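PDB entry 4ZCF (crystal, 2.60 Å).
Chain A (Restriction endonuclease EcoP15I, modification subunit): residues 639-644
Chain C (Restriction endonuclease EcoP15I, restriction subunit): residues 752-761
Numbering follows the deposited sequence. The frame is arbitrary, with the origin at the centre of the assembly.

Chain A 639-644: DLVVRN
Chain C, residues 752-761: LSQTIFVKHG

This is a small, mainly apolar contact in which one side of a chain A β-strand sets two aliphatic side chains against a phenylalanine ring and nearby backbone in chain C, with no hydrogen bond across the stretches among the atoms modelled.

Chain A is extended from Asp639(A) to Arg643(A), with phi/psi running from -78/149 through -124/109, -103/143 and -106/135 to -138/129; Asn644(A) then breaks the pattern with a phi of 53. Strand alternation sets the first rule. The CA-to-CB bonds of Leu640(A) and Val642(A) point toward chain C, while those of Val641(A) and Arg643(A) point away, and the guanidinium of Arg643(A) is hydrogen-bonded elsewhere in the structure.

Chain C enters in a helix that began earlier in the chain, where Thr755(C) N and Ile756(C) N both donate to Leu752(C) O, at 2.9 and 3.1 Å. Phe757(C), at -60/120, and Val758(C), at -135/146, lie in a loop; Lys759(C), at -46/138, is the N-cap of the next helix, which starts with His760(C) at -57/-43. The nearest CA pairs are Val642(A) CA with Gln754(C) CA, 6.1 Å apart, and Asn644(A) CA with His760(C) CA, 8.6 Å apart; numbering rises along both chains from the first pair to the second, so the stretches run in broadly the same direction.

Phe757(C) (chi1 -56°, m; chi2 62°) is the hub, since both inward strand residues reach its ring. Leu640(A), chi1 t and chi2 p, lays its CD2 over one face, 4.3 Å from the ring centroid and 25° off the normal, a CH-pi contact; Leu640(A) CD2 is 3.9 Å from Phe757(C) CE2. The backbone comes closer still, with Leu640(A) O 3.6 Å from Phe757(C) CE2. Val642(A) meets the same ring at its edge, its CG2 3.9 Å from Phe757(C) CD2.

The CA-to-CA approach at Val642(A) is close enough for its side chain to touch chain C backbone. With chi1 at -145°, between wells, Val642(A) CG2 sits 3.9 Å from Gln754(C) CA and 4.1 Å from Ser753(C) O. Gln754(C) is modelled only to CB, and its CA-to-CB bond points sideways, so the contact seen here rests on its backbone and stub; Ser753(C) OG is hydrogen-bonded elsewhere.

At the far end, the CA-to-CB bond of His760(C) (chi1 -80°, m; chi2 84°) points toward the chain A stretch, and its ND1 lies 4.1 Å from Asn644(A) O, too far for a hydrogen bond. In all, 239 Å² is buried, counting both sides, and Val642(A) and Phe757(C) have the largest covered areas, 65 and 62 Å².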

# COMPACT_ATOMS: atom_id res chain seq x y z
N ASP A 639 -2.24 33.01 21.94
CA ASP A 639 -2.81 33.43 20.65
C ASP A 639 -4.32 33.60 20.78
O ASP A 639 -4.94 32.91 21.59
CB ASP A 639 -2.49 32.44 19.52
CG ASP A 639 -2.75 33.01 18.12
OD1 ASP A 639 -2.24 34.13 17.82
OD2 ASP A 639 -3.46 32.34 17.33
N LEU A 640 -4.89 34.54 20.00
CA LEU A 640 -6.32 34.86 20.04
C LEU A 640 -6.99 34.70 18.68
O LEU A 640 -6.78 35.52 17.78
CB LEU A 640 -6.55 36.25 20.67
CG LEU A 640 -8.00 36.69 20.88
CD1 LEU A 640 -8.63 35.99 22.07
CD2 LEU A 640 -8.10 38.19 21.02
N VAL A 641 -7.83 33.67 18.55
CA VAL A 641 -8.53 33.31 17.31
C VAL A 641 -10.01 33.72 17.33
O VAL A 641 -10.64 33.63 18.39
CB VAL A 641 -8.34 31.77 17.07
CG1 VAL A 641 -9.01 31.30 15.77
CG2 VAL A 641 -6.87 31.39 17.08
N VAL A 642 -10.54 34.17 16.17
CA VAL A 642 -11.95 34.52 15.91
C VAL A 642 -12.60 33.42 15.05
O VAL A 642 -12.06 33.05 13.99
CB VAL A 642 -12.20 35.87 15.19
CG1 VAL A 642 -13.48 36.54 15.70
CG2 VAL A 642 -11.02 36.82 15.26
N ARG A 643 -13.81 32.99 15.44
CA ARG A 643 -14.55 32.00 14.66
C ARG A 643 -16.03 32.37 14.56
O ARG A 643 -16.67 32.63 15.58
CB ARG A 643 -14.34 30.58 15.22
CG ARG A 643 -14.62 29.48 14.20
CD ARG A 643 -14.02 28.16 14.59
NE ARG A 643 -12.57 28.23 14.64
CZ ARG A 643 -11.80 27.48 15.42
NH1 ARG A 643 -12.35 26.60 16.24
NH2 ARG A 643 -10.49 27.61 15.39
N ASN A 644 -16.58 32.37 13.32
CA ASN A 644 -17.96 32.72 12.97
C ASN A 644 -18.41 34.09 13.50
O ASN A 644 -17.59 35.00 13.67
CB ASN A 644 -18.95 31.63 13.37
CG ASN A 644 -19.08 30.48 12.40
OD1 ASN A 644 -18.59 29.37 12.64
ND2 ASN A 644 -19.81 30.71 11.32
N LEU C 752 -9.32 40.44 7.84
CA LEU C 752 -9.39 41.76 8.48
C LEU C 752 -9.79 41.64 9.97
O LEU C 752 -9.01 42.06 10.82
CB LEU C 752 -10.32 42.72 7.69
CG LEU C 752 -10.33 44.20 8.10
CD1 LEU C 752 -8.99 44.87 7.87
CD2 LEU C 752 -11.42 44.97 7.39
N SER C 753 -10.95 40.99 10.28
CA SER C 753 -11.45 40.74 11.66
C SER C 753 -10.39 40.15 12.57
O SER C 753 -10.26 40.58 13.72
CB SER C 753 -12.64 39.78 11.64
OG SER C 753 -13.63 40.13 10.69
N GLN C 754 -9.62 39.16 12.06
CA GLN C 754 -8.56 38.44 12.76
C GLN C 754 -7.37 39.32 13.10
O GLN C 754 -6.57 38.95 13.96
CB GLN C 754 -8.12 37.24 11.93
N THR C 755 -7.26 40.49 12.44
CA THR C 755 -6.16 41.42 12.66
C THR C 755 -6.50 42.65 13.51
O THR C 755 -5.67 43.07 14.33
CB THR C 755 -5.56 41.85 11.33
N ILE C 756 -7.70 43.19 13.40
CA ILE C 756 -7.96 44.52 13.95
C ILE C 756 -8.60 44.70 15.32
O ILE C 756 -8.76 45.83 15.74
CB ILE C 756 -8.69 45.43 12.97
CG1 ILE C 756 -9.92 44.75 12.41
CG2 ILE C 756 -7.78 45.83 11.84
CD1 ILE C 756 -10.79 45.67 11.60
N PHE C 757 -8.96 43.65 16.06
CA PHE C 757 -10.14 42.83 15.84
C PHE C 757 -11.46 43.56 15.94
O PHE C 757 -11.87 43.98 16.99
CB PHE C 757 -10.19 41.86 17.01
CG PHE C 757 -8.96 41.04 17.18
CD1 PHE C 757 -7.76 41.63 17.44
CD2 PHE C 757 -9.01 39.68 17.06
CE1 PHE C 757 -6.63 40.88 17.58
CE2 PHE C 757 -7.88 38.92 17.20
CZ PHE C 757 -6.68 39.53 17.46
N VAL C 758 -12.21 43.55 14.85
CA VAL C 758 -13.58 44.08 14.84
C VAL C 758 -14.58 43.16 14.13
O VAL C 758 -14.20 42.45 13.20
CB VAL C 758 -13.79 45.63 14.62
CG1 VAL C 758 -12.48 46.41 14.51
CG2 VAL C 758 -14.75 45.97 13.49
N LYS C 759 -15.84 43.12 14.63
CA LYS C 759 -16.95 42.30 14.14
C LYS C 759 -17.08 42.32 12.63
O LYS C 759 -16.96 43.37 12.02
CB LYS C 759 -18.27 42.74 14.77
CG LYS C 759 -18.58 42.10 16.11
CD LYS C 759 -20.04 42.38 16.48
CE LYS C 759 -20.60 41.38 17.45
NZ LYS C 759 -22.04 41.10 17.17
N HIS C 760 -17.34 41.14 12.04
CA HIS C 760 -17.54 40.96 10.60
C HIS C 760 -18.69 41.83 10.13
O HIS C 760 -18.56 42.46 9.08
CB HIS C 760 -17.86 39.49 10.26
CG HIS C 760 -16.67 38.59 10.20
ND1 HIS C 760 -16.13 38.02 11.34
CD2 HIS C 760 -15.99 38.15 9.12
CE1 HIS C 760 -15.11 37.28 10.92
NE2 HIS C 760 -14.99 37.32 9.59
N GLY C 761 -19.78 41.87 10.90
CA GLY C 761 -20.99 42.63 10.61
C GLY C 761 -20.82 44.14 10.65
O GLY C 761 -21.43 44.84 9.84